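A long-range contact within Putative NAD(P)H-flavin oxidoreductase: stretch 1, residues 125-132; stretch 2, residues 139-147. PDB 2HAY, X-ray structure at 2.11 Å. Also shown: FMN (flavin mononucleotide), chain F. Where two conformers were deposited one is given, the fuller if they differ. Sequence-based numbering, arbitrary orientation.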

ATOM      1  N   SER B 125      -2.403 -13.477 -19.250  1.00 26.68           N
ATOM      2  CA  SER B 125      -3.850 -13.419 -19.032  1.00 27.19           C
ATOM      3  C   SER B 125      -4.177 -12.559 -17.831  1.00 26.56           C
ATOM      4  O   SER B 125      -5.205 -11.890 -17.822  1.00 26.52           O
ATOM      5  CB  SER B 125      -4.495 -14.807 -18.908  1.00 27.48           C
ATOM      6  OG  SER B 125      -3.941 -15.527 -17.826  1.00 30.22           O
ATOM      7  N   PHE B 126      -3.296 -12.574 -16.833  1.00 26.33           N
ATOM      8  CA  PHE B 126      -3.436 -11.718 -15.659  1.00 26.05           C
ATOM      9  C   PHE B 126      -3.492 -10.233 -16.055  1.00 26.13           C
ATOM     10  O   PHE B 126      -4.364  -9.502 -15.589  1.00 26.59           O
ATOM     11  CB  PHE B 126      -2.303 -11.967 -14.661  1.00 26.01           C
ATOM     12  CG  PHE B 126      -2.273 -10.995 -13.500  1.00 27.13           C
ATOM     13  CD1 PHE B 126      -1.204 -10.105 -13.338  1.00 29.25           C
ATOM     14  CD2 PHE B 126      -3.312 -10.982 -12.549  1.00 26.17           C
ATOM     15  CE1 PHE B 126      -1.173  -9.209 -12.237  1.00 31.09           C
ATOM     16  CE2 PHE B 126      -3.304 -10.101 -11.464  1.00 26.00           C
ATOM     17  CZ  PHE B 126      -2.245  -9.217 -11.295  1.00 27.83           C
ATOM     18  N   GLN B 127      -2.581  -9.787 -16.916  1.00 26.19           N
ATOM     19  CA  GLN B 127      -2.575  -8.378 -17.348  1.00 26.91           C
ATOM     20  C   GLN B 127      -3.635  -8.034 -18.394  1.00 27.19           C
ATOM     21  O   GLN B 127      -4.127  -6.917 -18.426  1.00 27.38           O
ATOM     22  CB  GLN B 127      -1.192  -7.969 -17.852  1.00 26.71           C
ATOM     23  CG  GLN B 127      -0.106  -7.958 -16.749  1.00 26.19           C
ATOM     24  CD  GLN B 127       1.148  -7.217 -17.179  1.00 26.19           C
ATOM     25  OE1 GLN B 127       1.363  -6.989 -18.368  1.00 23.49           O
ATOM     26  NE2 GLN B 127       1.973  -6.831 -16.217  1.00 24.74           N
ATOM     27  N   LYS B 128      -3.981  -8.983 -19.254  1.00 27.97           N
ATOM     28  CA  LYS B 128      -4.940  -8.729 -20.321  1.00 28.47           C
ATOM     29  C   LYS B 128      -6.387  -8.894 -19.850  1.00 29.41           C
ATOM     30  O   LYS B 128      -7.250  -8.101 -20.224  1.00 30.16           O
ATOM     31  CB  LYS B 128      -4.694  -9.649 -21.523  1.00 28.30           C
ATOM     32  CG  LYS B 128      -3.426  -9.373 -22.287  1.00 27.75           C
ATOM     33  CD  LYS B 128      -3.374 -10.136 -23.609  1.00 28.35           C
ATOM     34  CE  LYS B 128      -2.265  -9.533 -24.481  1.00 30.31           C
ATOM     35  NZ  LYS B 128      -1.778 -10.488 -25.505  1.00 29.18           N
ATOM     36  N   GLU B 129      -6.627  -9.890 -18.998  0.50 29.47           N
ATOM     37  CA  GLU B 129      -7.992 -10.285 -18.646  0.50 29.66           C
ATOM     38  C   GLU B 129      -8.389 -10.002 -17.188  0.50 29.68           C
ATOM     39  O   GLU B 129      -9.436  -9.406 -16.950  0.50 29.68           O
ATOM     40  CB  GLU B 129      -8.237 -11.744 -19.052  0.50 29.64           C
ATOM     41  CG  GLU B 129      -8.147 -11.943 -20.584  0.50 29.93           C
ATOM     42  CD  GLU B 129      -7.382 -13.191 -20.986  0.50 31.06           C
ATOM     43  OE1 GLU B 129      -7.766 -14.290 -20.510  0.50 29.77           O
ATOM     44  OE2 GLU B 129      -6.403 -13.065 -21.782  0.50 29.44           O
ATOM     45  N   ASP B 130      -7.550 -10.397 -16.230  1.00 29.65           N
ATOM     46  CA  ASP B 130      -7.818 -10.180 -14.785  1.00 29.93           C
ATOM     47  C   ASP B 130      -7.799  -8.714 -14.389  1.00 30.93           C
ATOM     48  O   ASP B 130      -8.715  -8.250 -13.734  1.00 30.83           O
ATOM     49  CB  ASP B 130      -6.857 -10.977 -13.900  1.00 29.28           C
ATOM     50  CG  ASP B 130      -6.944 -12.456 -14.155  1.00 28.93           C
ATOM     51  OD1 ASP B 130      -7.965 -12.883 -14.684  1.00 28.05           O
ATOM     52  OD2 ASP B 130      -5.996 -13.198 -13.848  1.00 30.62           O
HETATM   53  N   MSE B 131      -6.766  -7.991 -14.828  1.00 31.83           N
HETATM   54  CA  MSE B 131      -6.559  -6.582 -14.443  1.00 34.32           C
HETATM   55  C   MSE B 131      -6.782  -5.584 -15.585  1.00 33.51           C
HETATM   56  O   MSE B 131      -6.802  -4.376 -15.347  1.00 32.99           O
HETATM   57  CB  MSE B 131      -5.152  -6.387 -13.871  1.00 32.93           C
HETATM   58  CG  MSE B 131      -4.912  -7.085 -12.526  1.00 34.96           C
HETATM   59 SE   MSE B 131      -4.109  -5.887 -11.198  0.55 41.16          SE
HETATM   60  CE  MSE B 131      -5.723  -4.830 -11.114  1.00 35.99           C
ATOM     61  N   ASP B 132      -6.939  -6.093 -16.814  1.00 33.27           N
ATOM     62  CA  ASP B 132      -7.228  -5.258 -17.994  1.00 33.55           C
ATOM     63  C   ASP B 132      -6.246  -4.078 -18.138  1.00 32.70           C
ATOM     64  O   ASP B 132      -6.647  -2.910 -18.112  1.00 32.94           O
ATOM     65  CB  ASP B 132      -8.694  -4.775 -17.939  1.00 34.52           C
ATOM     66  CG  ASP B 132      -9.149  -4.076 -19.227  1.00 37.92           C
ATOM     67  OD1 ASP B 132      -8.692  -4.456 -20.330  1.00 40.21           O
ATOM     68  OD2 ASP B 132      -9.983  -3.149 -19.123  1.00 42.19           O
ATOM     69  N   ALA B 139      -2.066   2.500 -16.546  1.00 27.52           N
ATOM     70  CA  ALA B 139      -2.575   1.461 -15.641  1.00 27.25           C
ATOM     71  C   ALA B 139      -1.433   0.579 -15.116  1.00 26.57           C
ATOM     72  O   ALA B 139      -1.409   0.197 -13.966  1.00 26.73           O
ATOM     73  CB  ALA B 139      -3.682   0.598 -16.317  1.00 25.33           C
ATOM     74  N   LEU B 140      -0.483   0.272 -15.979  1.00 26.77           N
ATOM     75  CA  LEU B 140       0.643  -0.580 -15.618  1.00 26.35           C
ATOM     76  C   LEU B 140       1.524   0.099 -14.596  1.00 26.42           C
ATOM     77  O   LEU B 140       2.036  -0.537 -13.674  1.00 25.97           O
ATOM     78  CB  LEU B 140       1.455  -0.839 -16.877  1.00 26.32           C
ATOM     79  CG  LEU B 140       1.569  -2.211 -17.555  1.00 26.55           C
ATOM     80  CD1 LEU B 140       0.621  -3.254 -17.067  1.00 25.74           C
ATOM     81  CD2 LEU B 140       1.604  -2.093 -19.044  1.00 23.87           C
ATOM     82  N   PHE B 141       1.726   1.399 -14.786  1.00 26.86           N
ATOM     83  CA  PHE B 141       2.485   2.196 -13.849  1.00 26.90           C
ATOM     84  C   PHE B 141       1.762   2.262 -12.524  1.00 27.01           C
ATOM     85  O   PHE B 141       2.390   2.125 -11.454  1.00 27.34           O
ATOM     86  CB  PHE B 141       2.767   3.623 -14.379  1.00 26.77           C
ATOM     87  CG  PHE B 141       3.430   4.485 -13.353  1.00 27.78           C
ATOM     88  CD1 PHE B 141       4.792   4.298 -13.048  1.00 24.53           C
ATOM     89  CD2 PHE B 141       2.682   5.402 -12.607  1.00 29.70           C
ATOM     90  CE1 PHE B 141       5.399   5.011 -12.062  1.00 24.43           C
ATOM     91  CE2 PHE B 141       3.298   6.155 -11.590  1.00 31.35           C
ATOM     92  CZ  PHE B 141       4.669   5.963 -11.327  1.00 28.10           C
ATOM     93  N   ASP B 142       0.448   2.506 -12.577  1.00 26.80           N
ATOM     94  CA  ASP B 142      -0.349   2.622 -11.354  1.00 25.90           C
ATOM     95  C   ASP B 142      -0.336   1.281 -10.613  1.00 26.37           C
ATOM     96  O   ASP B 142      -0.316   1.246  -9.385  1.00 26.83           O
ATOM     97  CB  ASP B 142      -1.761   3.129 -11.662  1.00 26.25           C
ATOM     98  CG  ASP B 142      -1.828   4.658 -11.773  1.00 26.32           C
ATOM     99  OD1 ASP B 142      -0.979   5.356 -11.180  1.00 25.17           O
ATOM    100  OD2 ASP B 142      -2.751   5.187 -12.421  1.00 26.04           O
ATOM    101  N   TRP B 143      -0.248   0.179 -11.360  1.00 25.04           N
ATOM    102  CA  TRP B 143      -0.086  -1.117 -10.742  1.00 24.29           C
ATOM    103  C   TRP B 143       1.224  -1.311  -9.978  1.00 24.89           C
ATOM    104  O   TRP B 143       1.211  -1.793  -8.832  1.00 25.89           O
ATOM    105  CB  TRP B 143      -0.277  -2.207 -11.782  1.00 24.27           C
ATOM    106  CG  TRP B 143      -0.006  -3.582 -11.295  1.00 25.38           C
ATOM    107  CD1 TRP B 143      -0.708  -4.282 -10.344  1.00 24.09           C
ATOM    108  CD2 TRP B 143       1.045  -4.454 -11.744  1.00 24.10           C
ATOM    109  NE1 TRP B 143      -0.179  -5.545 -10.196  1.00 22.82           N
ATOM    110  CE2 TRP B 143       0.901  -5.680 -11.035  1.00 26.00           C
ATOM    111  CE3 TRP B 143       2.076  -4.327 -12.691  1.00 24.08           C
ATOM    112  CZ2 TRP B 143       1.771  -6.778 -11.226  1.00 22.87           C
ATOM    113  CZ3 TRP B 143       2.939  -5.417 -12.887  1.00 24.82           C
ATOM    114  CH2 TRP B 143       2.777  -6.631 -12.147  1.00 24.25           C
ATOM    115  N   THR B 144       2.361  -0.950 -10.570  1.00 23.97           N
ATOM    116  CA  THR B 144       3.599  -0.987  -9.789  1.00 23.65           C
ATOM    117  C   THR B 144       3.612   0.034  -8.653  1.00 24.03           C
ATOM    118  O   THR B 144       4.147  -0.250  -7.550  1.00 22.75           O
ATOM    119  CB  THR B 144       4.874  -0.841 -10.663  1.00 23.01           C
ATOM    120  OG1 THR B 144       4.805   0.399 -11.380  1.00 23.80           O
ATOM    121  CG2 THR B 144       4.945  -1.981 -11.659  1.00 19.76           C
ATOM    122  N   ALA B 145       3.047   1.223  -8.921  1.00 25.34           N
ATOM    123  CA  ALA B 145       2.909   2.247  -7.885  1.00 25.59           C
ATOM    124  C   ALA B 145       2.111   1.704  -6.680  1.00 26.98           C
ATOM    125  O   ALA B 145       2.492   1.962  -5.515  1.00 28.43           O
ATOM    126  CB  ALA B 145       2.310   3.540  -8.439  1.00 24.40           C
ATOM    127  N   LYS B 146       1.063   0.906  -6.936  1.00 27.44           N
ATOM    128  CA  LYS B 146       0.293   0.272  -5.838  1.00 26.83           C
ATOM    129  C   LYS B 146       1.176  -0.544  -4.930  1.00 27.32           C
ATOM    130  O   LYS B 146       1.016  -0.487  -3.699  1.00 27.35           O
ATOM    131  CB  LYS B 146      -0.812  -0.635  -6.343  1.00 27.00           C
ATOM    132  CG  LYS B 146      -2.009   0.081  -6.946  1.00 27.07           C
ATOM    133  CD  LYS B 146      -2.973  -0.891  -7.574  1.00 23.51           C
ATOM    134  CE  LYS B 146      -4.074  -0.136  -8.278  1.00 25.50           C
ATOM    135  NZ  LYS B 146      -5.020  -1.066  -8.968  1.00 26.92           N
ATOM    136  N   GLN B 147       2.093  -1.329  -5.517  1.00 26.95           N
ATOM    137  CA  GLN B 147       2.991  -2.160  -4.693  1.00 26.35           C
ATOM    138  C   GLN B 147       3.797  -1.322  -3.687  1.00 25.66           C
ATOM    139  O   GLN B 147       4.027  -1.739  -2.542  1.00 25.33           O
ATOM    140  CB  GLN B 147       3.932  -3.040  -5.542  1.00 25.83           C
ATOM    141  CG  GLN B 147       3.272  -3.783  -6.748  1.00 26.73           C
ATOM    142  CD  GLN B 147       2.019  -4.524  -6.385  1.00 25.43           C
ATOM    143  OE1 GLN B 147       2.023  -5.398  -5.518  1.00 23.26           O
ATOM    144  NE2 GLN B 147       0.924  -4.180  -7.056  1.00 24.67           N
TER
HETATM  145  N1  FMN F 702       0.683 -14.934  -3.910  1.00 35.18           N
HETATM  146  C2  FMN F 702      -0.228 -15.843  -4.441  1.00 36.04           C
HETATM  147  O2  FMN F 702      -0.077 -17.067  -4.302  1.00 37.27           O
HETATM  148  N3  FMN F 702      -1.325 -15.401  -5.156  1.00 35.30           N
HETATM  149  C4  FMN F 702      -1.563 -14.054  -5.388  1.00 35.86           C
HETATM  150  O4  FMN F 702      -2.174 -13.731  -6.418  1.00 34.02           O
HETATM  151  C4A FMN F 702      -0.658 -13.122  -4.847  1.00 37.20           C
HETATM  152  N5  FMN F 702      -0.876 -11.750  -5.075  1.00 37.47           N
HETATM  153  C5A FMN F 702      -0.028 -10.782  -4.529  1.00 36.43           C
HETATM  154  C6  FMN F 702      -0.299  -9.433  -4.722  1.00 34.55           C
HETATM  155  C7  FMN F 702       0.533  -8.447  -4.198  1.00 35.72           C
HETATM  156  C7M FMN F 702      -0.098  -7.102  -3.898  1.00 29.29           C
HETATM  157  C8  FMN F 702       1.668  -8.850  -3.465  1.00 35.69           C
HETATM  158  C8M FMN F 702       2.202  -7.917  -2.424  1.00 29.74           C
HETATM  159  C9  FMN F 702       1.946 -10.213  -3.279  1.00 35.29           C
HETATM  160  C9A FMN F 702       1.094 -11.194  -3.793  1.00 36.87           C
HETATM  161  N10 FMN F 702       1.335 -12.575  -3.578  1.00 37.77           N
HETATM  162  C10 FMN F 702       0.466 -13.556  -4.099  1.00 36.79           C
HETATM  163  C1' FMN F 702       2.654 -12.991  -2.990  1.00 39.81           C
HETATM  164  C2' FMN F 702       3.859 -12.731  -3.911  1.00 42.02           C
HETATM  165  O2' FMN F 702       3.956 -13.716  -4.930  1.00 43.71           O
HETATM  166  C3' FMN F 702       5.106 -12.730  -3.022  1.00 42.24           C
HETATM  167  O3' FMN F 702       4.983 -11.606  -2.186  1.00 44.36           O
HETATM  168  C4' FMN F 702       6.476 -12.697  -3.720  1.00 41.48           C
HETATM  169  O4' FMN F 702       6.741 -13.907  -4.408  1.00 42.08           O
HETATM  170  C5' FMN F 702       7.578 -12.392  -2.687  1.00 39.73           C
HETATM  171  O5' FMN F 702       7.810 -13.471  -1.779  1.00 36.17           O
HETATM  172  P   FMN F 702       7.453 -13.476  -0.194  1.00 29.42           P
HETATM  173  O1P FMN F 702       6.966 -14.853   0.166  1.00 26.93           O
HETATM  174  O2P FMN F 702       6.416 -12.460   0.197  1.00 29.42           O
HETATM  175  O3P FMN F 702       8.682 -13.195   0.591  1.00 33.96           O

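W143 is the centre of this contact. It has the largest covered area of any residue in either stretch, 69 Å² of the 258 Å² buried in total. Its CA-to-CB bond points toward the other stretch, and chi1 is t, at 174°. This carries the indole out from its helix to meet three residues of stretch 1: F126, Q127 and M131. An indole suits the place because it is broad enough to touch all three.

F126 meets the six-membered part of the indole. F126 CE1 lies 3.9 Å from W143 CZ2, an apolar contact. The tryptophan atom sits at the edge of the F126 ring, near its plane, so the phenyl ring does not lay its face on the indole.

M131 is a selenomethionine. It reaches the five-membered part of the indole, with M131 SE 3.9 Å from W143 CD1. The selenium is 4.5 Å from the centroid of that ring, 44° off the ring normal, so its approach is oblique. The long, flexible, apolar side chain allows M131 to reach the ring from just beyond the end of its helix. M131 covers 42 Å². Its CE also comes within 4.4 Å of K146 NZ, a loose contact; that amine is hydrogen-bonded elsewhere in the structure.

Q127 covers 51 Å², the most in stretch 1. Chi1 is m and chi2 is t, and the extended chain brings the amide within reach of two partners. Q127 NE2 is 3.7 Å from W143 CZ3 and 3.9 Å from L140 CD1. Both are packing contacts. The amide does not lack polar partners, since OE1 and NE2 are both hydrogen-bonded elsewhere in the structure. A buried glutamine is thus accommodated here, and its amide end does the packing. L140 has a CA-to-CB bond that points sideways, but the end of its side chain comes nearer and meets the amide.

No hydrogen bond crosses between the stretches. The contact rests on side-chain packing, which fits the distance between the helices: their axes come no closer than 12.6 Å, with 113° between their directions. The nearest CA atoms, Q127 CA and L140 CA, are still 8.6 Å apart. Large side chains fill the gap.

In stretch 1 a wider pi-type turn includes the bond from M131 N to F126 O, 2.9 Å. One turn beyond W143, Q147 NE2 donates to W143 O at 3.0 Å. Q147 OE1 lies 3.2 Å from C7M of the bound FMN.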